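Local coordinates for ABC transporter, solute-binding protein (Staphylococcus aureus, PDB 6LKK), which binds glucose 6-phosphate in a solute-binding-protein fold and takes part in signal transduction through a two-component system, at residues R115-Q118 and D119-Q122; H152-S155 and D156-F160; L275-K278 and S279-P282. All coordinates share one frame; numbering follows the deposited sequence.

From the N terminus the three contacts come in series; each closes a short local turn, and none encloses or crosses another. Contact 1 (115-122) is a turn in the loop between strands 92-105 and 129-132. Contact 2 (152-160) lies where helix 138-151 ends and helix 154-161 begins, and the far end of the latter packs against contact 1 through leucine side chains. Contact 3 (275-282) turns the chain ahead of the C-terminal helix 286-293 and meets contact 2 where H152, just past helix 138-151, probably donates a hydrogen bond to K280 O. Together they tie two loops and the C-terminal tail to this pair of consecutive helices.

Contact 1 of 3, residues R115-Q118 and D119-Q122; sequences RGYQ and DLLQ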
loop_
_atom_site.group_PDB
_atom_site.type_symbol
_atom_site.label_atom_id
_atom_site.label_comp_id
_atom_site.label_asym_id
_atom_site.label_seq_id
_atom_site.Cartn_x
_atom_site.Cartn_y
_atom_site.Cartn_z
ATOM N N ARG A 115 5.384 -8.698 -19.054
ATOM C CA ARG A 115 4.247 -9.379 -18.454
ATOM C C ARG A 115 4.410 -9.618 -16.960
ATOM O O ARG A 115 3.430 -9.982 -16.300
ATOM C CB ARG A 115 4.011 -10.735 -19.137
ATOM C CG ARG A 115 3.280 -10.666 -20.470
ATOM C CD ARG A 115 4.143 -10.089 -21.580
ATOM N NE ARG A 115 3.438 -10.110 -22.860
ATOM C CZ ARG A 115 3.470 -11.115 -23.733
ATOM N NH1 ARG A 115 2.782 -11.027 -24.861
ATOM N NH2 ARG A 115 4.191 -12.202 -23.491
ATOM N N GLY A 116 5.603 -9.428 -16.414
ATOM C CA GLY A 116 5.838 -9.747 -15.022
ATOM C C GLY A 116 7.285 -9.527 -14.645
ATOM O O GLY A 116 8.023 -8.823 -15.337
ATOM N N TYR A 117 7.684 -10.153 -13.535
ATOM C CA TYR A 117 9.006 -9.896 -12.967
ATOM C C TYR A 117 10.122 -10.431 -13.856
ATOM O O TYR A 117 11.162 -9.781 -14.007
ATOM C CB TYR A 117 9.107 -10.506 -11.572
ATOM C CG TYR A 117 8.263 -9.806 -10.536
ATOM C CD1 TYR A 117 8.546 -8.506 -10.140
ATOM C CD2 TYR A 117 7.188 -10.452 -9.943
ATOM C CE1 TYR A 117 7.772 -7.870 -9.186
ATOM C CE2 TYR A 117 6.416 -9.826 -8.995
ATOM C CZ TYR A 117 6.709 -8.538 -8.621
ATOM O OH TYR A 117 5.932 -7.924 -7.674
ATOM N N GLN A 118 9.940 -11.619 -14.439
ATOM C CA GLN A 118 10.992 -12.189 -15.276
ATOM C C GLN A 118 11.306 -11.283 -16.459
ATOM O O GLN A 118 12.474 -11.110 -16.828
ATOM C CB GLN A 118 10.587 -13.578 -15.763
ATOM C CG GLN A 118 10.529 -14.620 -14.664
ATOM C CD GLN A 118 10.469 -16.036 -15.202
ATOM O OE1 GLN A 118 10.783 -16.285 -16.367
ATOM N NE2 GLN A 118 10.059 -16.975 -14.354
ATOM N N ASP A 119 10.275 -10.688 -17.062
ATOM C CA ASP A 119 10.485 -9.814 -18.212
ATOM C C ASP A 119 11.268 -8.562 -17.843
ATOM O O ASP A 119 11.915 -7.966 -18.711
ATOM C CB ASP A 119 9.142 -9.419 -18.823
ATOM C CG ASP A 119 8.463 -10.571 -19.533
ATOM O OD1 ASP A 119 9.093 -11.639 -19.691
ATOM O OD2 ASP A 119 7.293 -10.403 -19.931
ATOM N N LEU A 120 11.217 -8.136 -16.580
ATOM C CA LEU A 120 11.977 -6.959 -16.177
ATOM C C LEU A 120 13.478 -7.196 -16.262
ATOM O O LEU A 120 14.245 -6.226 -16.292
ATOM C CB LEU A 120 11.590 -6.542 -14.758
ATOM C CG LEU A 120 10.163 -6.025 -14.560
ATOM C CD1 LEU A 120 9.927 -5.709 -13.094
ATOM C CD2 LEU A 120 9.890 -4.794 -15.415
ATOM N N LEU A 121 13.910 -8.455 -16.316
ATOM C CA LEU A 121 15.323 -8.797 -16.379
ATOM C C LEU A 121 15.872 -8.807 -17.799
ATOM O O LEU A 121 17.063 -9.076 -17.981
ATOM C CB LEU A 121 15.555 -10.168 -15.737
ATOM C CG LEU A 121 15.118 -10.301 -14.278
ATOM C CD1 LEU A 121 15.388 -11.710 -13.776
ATOM C CD2 LEU A 121 15.819 -9.276 -13.401
ATOM N N GLN A 122 15.048 -8.528 -18.800
ATOM C CA GLN A 122 15.547 -8.463 -20.166
ATOM C C GLN A 122 16.693 -7.457 -20.240
ATOM O O GLN A 122 16.583 -6.358 -19.677
ATOM C CB GLN A 122 14.426 -8.071 -21.126
ATOM C CG GLN A 122 13.444 -9.199 -21.397
ATOM C CD GLN A 122 12.245 -8.751 -22.202
ATOM O OE1 GLN A 122 12.153 -9.015 -23.402
ATOM N NE2 GLN A 122 11.311 -8.073 -21.545
#
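R115 and D119 meet through a side chain that folds back on the backbone. D119 OD2 accepts the N-H of R115 at 2.7 Å from N, a fairly straight bond (156° at the hydrogen) that arrives on the anti side of the carboxylate, 19° out of its plane. D119 CG stands beside its own backbone N (chi1 -71°), which swings the carboxylate back over the turn. The guanidinium of R115 does not join in: the arginine chain leads away, and only its aliphatic part comes near, CB at 3.4 Å and CD at 3.6 Å from D119 OD2. The opposite charges remain apart, so the link is one from backbone to carboxylate.

The backbone bonds are mostly of the short, three-residue kind. L121 N reaches Q118 O at 3.1 Å, coming from above the carbonyl plane. L120 N has two weak acceptors, Y117 O at 3.1 Å and G116 O at 3.5 Å. D119 O is gripped twice by Q122, from opposite faces of its plane: the backbone N bonds to this oxygen, while the side-chain NE2 bonds to it at 2.9 Å with the oxygen almost in the amide plane. NE2 also donates to K113 O, and the two bonds would hold the amide in its rotation.

The apolar part is small: L120 CD1 approaches Y117 CD1 at 4.3 Å, obliquely to the ring. Y117 OH bonds to H143 ND1, and E209 takes the N-H groups of Y117 and Q118. In the fold the turn is plain structural packing: Y117 is set against helix 138-151, L120 lies on strand 184-188 and on F160 of helix 154-161, and L121 touches Q159 of that same helix.

Contact 2 of 3, residues H152-S155 and D156-F160; sequences HRVS and DVHQF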
loop_
_atom_site.group_PDB
_atom_site.type_symbol
_atom_site.label_atom_id
_atom_site.label_comp_id
_atom_site.label_asym_id
_atom_site.label_seq_id
_atom_site.Cartn_x
_atom_site.Cartn_y
_atom_site.Cartn_z
ATOM N N HIS A 152 11.391 -18.808 -3.692
ATOM C CA HIS A 152 11.998 -18.732 -2.366
ATOM C C HIS A 152 13.520 -18.726 -2.474
ATOM O O HIS A 152 14.225 -19.455 -1.774
ATOM C CB HIS A 152 11.495 -19.869 -1.478
ATOM C CG HIS A 152 10.009 -19.855 -1.292
ATOM N ND1 HIS A 152 9.150 -20.573 -2.098
ATOM C CD2 HIS A 152 9.227 -19.179 -0.418
ATOM C CE1 HIS A 152 7.905 -20.356 -1.714
ATOM N NE2 HIS A 152 7.924 -19.512 -0.698
ATOM N N ARG A 153 14.024 -17.874 -3.365
ATOM C CA ARG A 153 15.452 -17.743 -3.618
ATOM C C ARG A 153 15.851 -16.284 -3.475
ATOM O O ARG A 153 15.344 -15.423 -4.203
ATOM C CB ARG A 153 15.808 -18.270 -5.010
ATOM C CG ARG A 153 15.479 -19.736 -5.174
ATOM C CD ARG A 153 16.008 -20.324 -6.464
ATOM N NE ARG A 153 15.905 -21.781 -6.432
ATOM C CZ ARG A 153 16.417 -22.599 -7.345
ATOM N NH1 ARG A 153 17.081 -22.117 -8.387
ATOM N NH2 ARG A 153 16.263 -23.908 -7.209
ATOM N N VAL A 154 16.756 -16.008 -2.534
ATOM C CA VAL A 154 17.292 -14.659 -2.392
ATOM C C VAL A 154 18.007 -14.229 -3.664
ATOM O O VAL A 154 18.058 -13.035 -3.983
ATOM C CB VAL A 154 18.228 -14.590 -1.168
ATOM C CG1 VAL A 154 18.919 -13.236 -1.087
ATOM C CG2 VAL A 154 17.447 -14.857 0.107
ATOM N N SER A 155 18.574 -15.180 -4.410
ATOM C CA SER A 155 19.270 -14.824 -5.642
ATOM C C SER A 155 18.338 -14.129 -6.627
ATOM O O SER A 155 18.780 -13.258 -7.385
ATOM C CB SER A 155 19.893 -16.070 -6.274
ATOM O OG SER A 155 18.923 -17.080 -6.485
ATOM N N ASP A 156 17.048 -14.483 -6.624
ATOM C CA ASP A 156 16.096 -13.801 -7.496
ATOM C C ASP A 156 15.916 -12.347 -7.080
ATOM O O ASP A 156 15.768 -11.464 -7.933
ATOM C CB ASP A 156 14.748 -14.522 -7.484
ATOM C CG ASP A 156 14.772 -15.828 -8.254
ATOM O OD1 ASP A 156 15.567 -15.946 -9.212
ATOM O OD2 ASP A 156 13.988 -16.737 -7.906
ATOM N N VAL A 157 15.910 -12.078 -5.773
ATOM C CA VAL A 157 15.809 -10.701 -5.299
ATOM C C VAL A 157 17.042 -9.913 -5.717
ATOM O O VAL A 157 16.941 -8.802 -6.249
ATOM C CB VAL A 157 15.615 -10.672 -3.772
ATOM C CG1 VAL A 157 15.588 -9.240 -3.255
ATOM C CG2 VAL A 157 14.330 -11.396 -3.384
ATOM N N HIS A 158 18.226 -10.482 -5.488
ATOM C CA HIS A 158 19.460 -9.779 -5.819
ATOM C C HIS A 158 19.582 -9.548 -7.319
ATOM O O HIS A 158 20.072 -8.497 -7.753
ATOM C CB HIS A 158 20.663 -10.563 -5.297
ATOM C CG HIS A 158 20.787 -10.557 -3.805
ATOM N ND1 HIS A 158 21.634 -11.404 -3.124
ATOM C CD2 HIS A 158 20.176 -9.799 -2.864
ATOM C CE1 HIS A 158 21.535 -11.174 -1.828
ATOM N NE2 HIS A 158 20.658 -10.204 -1.642
ATOM N N GLN A 159 19.152 -10.518 -8.129
ATOM C CA GLN A 159 19.228 -10.339 -9.575
ATOM C C GLN A 159 18.393 -9.146 -10.019
ATOM O O GLN A 159 18.833 -8.350 -10.857
ATOM C CB GLN A 159 18.778 -11.606 -10.303
ATOM C CG GLN A 159 19.039 -11.551 -11.804
ATOM C CD GLN A 159 18.603 -12.804 -12.540
ATOM O OE1 GLN A 159 18.089 -13.748 -11.941
ATOM N NE2 GLN A 159 18.808 -12.815 -13.852
ATOM N N PHE A 160 17.190 -8.994 -9.461
ATOM C CA PHE A 160 16.375 -7.832 -9.798
ATOM C C PHE A 160 17.040 -6.545 -9.330
ATOM O O PHE A 160 17.133 -5.567 -10.083
ATOM C CB PHE A 160 14.979 -7.948 -9.187
ATOM C CG PHE A 160 14.191 -6.679 -9.299
ATOM C CD1 PHE A 160 13.512 -6.374 -10.464
ATOM C CD2 PHE A 160 14.176 -5.762 -8.260
ATOM C CE1 PHE A 160 12.811 -5.192 -10.582
ATOM C CE2 PHE A 160 13.477 -4.578 -8.375
ATOM C CZ PHE A 160 12.797 -4.293 -9.538
HETATM O O HOH W 1 12.243 -16.566 -5.809
HETATM O O HOH W 2 18.050 -16.886 -8.999
#
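V154 lays its CG1 methyl over one face of the H158 imidazole, a CH-pi contact 3.7 Å from the ring centroid and 23° off the normal. The methyl sits toward the rim, nearest to H158 CE1, at 3.4 Å. The two side chains run side by side, one helical turn apart, and V154 CG1 is put there by lying anti to its backbone N (chi1 174°). At the ring edge H158 NE2 bonds to the backbone carbonyl I293 O, at the end of helix 286-293, which limits how the imidazole can turn. The other flat side chain, F160, meets Y131 edge-to-face at the far end.

H152, with positive phi, is the first residue to leave helix 138-151, and R153 leads on into the first turn of helix 154-161. H158 N bonds to V154 O at 3.0 Å, nearly along the C=O axis, and Q159 N to S155 O at 2.9 Å, both with helical spacing. D156 N instead reaches back three residues to R153 O, from above the carbonyl plane.

D156 works at this helix start mainly through water. One water donates to OD2 and accepts from R153 N at 3.3 Å; a second donates to OD1 and lies 2.7 Å from S155 OG. D156 OD2 also bonds to H151 ND1, while the R153 chain contributes its CB, 3.7 Å from D156 OD2.

Contact 3 of 3, residues L275-K278 and S279-P282; sequences LIPK and SKLP
P277 O accepts the N-H of K280 and K278 O that of L281, the two successive three-residue bonds of a short 3-10 turn ahead of the C-terminal helix 286-293. The first is 2.9 Å from K280 N to P277 O, the second 2.8 Å from L281 N to K278 O. Each donor stands well above the plane of its carbonyl, in keeping with the tight winding of the turn.

L281 O is served less firmly. K278 sends its chain alongside it, bent at chi2 (57°), so that NZ comes to 3.3 Å from L281 O in a weak bond, with CE of the same lysine 3.5 Å from that oxygen. K280 is tied through both its side chain and its backbone to the end of helix 138-151: NZ donates to M150 O, and the carbonyl O accepts from NE2 of H152, just past the helix. Before the turn, I276 is bonded through its backbone to T211.

Carbon contacts accompany these bonds. The aliphatic part of K280 runs across the P277 ring, K280 CG lying 3.9 Å from P277 CG. On the side facing helix 138-151, where S149 touches both residues, the side chains of I276 and L281 cross at about a right angle. I276 CG2, anti to its own backbone N, is the branch that touches, with L281 CD1 and L281 CG each 3.6 Å from it.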
loop_
_atom_site.group_PDB
_atom_site.type_symbol
_atom_site.label_atom_id
_atom_site.label_comp_id
_atom_site.label_asym_id
_atom_site.label_seq_id
_atom_site.Cartn_x
_atom_site.Cartn_y
_atom_site.Cartn_z
ATOM N N LEU A 275 -2.873 -13.858 -7.883
ATOM C CA LEU A 275 -2.405 -13.518 -6.550
ATOM C C LEU A 275 -1.431 -14.568 -6.039
ATOM O O LEU A 275 -1.593 -15.764 -6.291
ATOM C CB LEU A 275 -3.588 -13.398 -5.592
ATOM C CG LEU A 275 -4.610 -12.326 -5.954
ATOM C CD1 LEU A 275 -5.836 -12.443 -5.069
ATOM C CD2 LEU A 275 -3.988 -10.946 -5.825
ATOM N N ILE A 276 -0.412 -14.112 -5.321
ATOM C CA ILE A 276 0.457 -15.028 -4.591
ATOM C C ILE A 276 -0.397 -15.643 -3.490
ATOM O O ILE A 276 -0.901 -14.909 -2.628
ATOM C CB ILE A 276 1.685 -14.313 -4.007
ATOM C CG1 ILE A 276 2.488 -13.634 -5.114
ATOM C CG2 ILE A 276 2.569 -15.304 -3.261
ATOM C CD1 ILE A 276 3.433 -12.586 -4.610
ATOM N N PRO A 277 -0.607 -16.957 -3.476
ATOM C CA PRO A 277 -1.403 -17.546 -2.396
ATOM C C PRO A 277 -0.665 -17.449 -1.072
ATOM O O PRO A 277 0.567 -17.413 -1.021
ATOM C CB PRO A 277 -1.582 -19.001 -2.839
ATOM C CG PRO A 277 -0.368 -19.284 -3.646
ATOM C CD PRO A 277 -0.028 -17.990 -4.353
ATOM N N LYS A 278 -1.441 -17.390 0.013
ATOM C CA LYS A 278 -0.838 -17.271 1.335
ATOM C C LYS A 278 0.140 -18.406 1.603
ATOM O O LYS A 278 1.127 -18.221 2.324
ATOM C CB LYS A 278 -1.927 -17.242 2.408
ATOM C CG LYS A 278 -1.404 -17.063 3.824
ATOM C CD LYS A 278 -0.578 -15.789 3.955
ATOM C CE LYS A 278 -0.158 -15.542 5.391
ATOM N NZ LYS A 278 0.782 -14.388 5.508
ATOM N N SER A 279 -0.106 -19.580 1.018
ATOM C CA SER A 279 0.754 -20.735 1.245
ATOM C C SER A 279 2.174 -20.522 0.731
ATOM O O SER A 279 3.093 -21.210 1.187
ATOM C CB SER A 279 0.130 -21.973 0.594
ATOM O OG SER A 279 -0.579 -21.635 -0.587
ATOM N N LYS A 280 2.378 -19.592 -0.201
ATOM C CA LYS A 280 3.719 -19.229 -0.646
ATOM C C LYS A 280 4.331 -18.105 0.182
ATOM O O LYS A 280 5.483 -17.733 -0.063
ATOM C CB LYS A 280 3.702 -18.813 -2.123
ATOM C CG LYS A 280 3.448 -19.953 -3.105
ATOM C CD LYS A 280 3.605 -19.488 -4.551
ATOM C CE LYS A 280 5.048 -19.603 -5.015
ATOM N NZ LYS A 280 5.254 -19.028 -6.378
ATOM N N LEU A 281 3.594 -17.560 1.151
ATOM C CA LEU A 281 4.040 -16.429 1.964
ATOM C C LEU A 281 3.929 -16.821 3.430
ATOM O O LEU A 281 2.959 -16.459 4.111
ATOM C CB LEU A 281 3.211 -15.179 1.664
ATOM C CG LEU A 281 3.318 -14.658 0.233
ATOM C CD1 LEU A 281 2.165 -13.714 -0.055
ATOM C CD2 LEU A 281 4.659 -13.974 0.032
ATOM N N PRO A 282 4.899 -17.561 3.951
ATOM C CA PRO A 282 4.833 -18.009 5.344
ATOM C C PRO A 282 5.219 -16.884 6.299
ATOM O O PRO A 282 5.512 -15.759 5.895
ATOM C CB PRO A 282 5.843 -19.153 5.383
ATOM C CG PRO A 282 6.895 -18.717 4.411
ATOM C CD PRO A 282 6.146 -17.999 3.298
#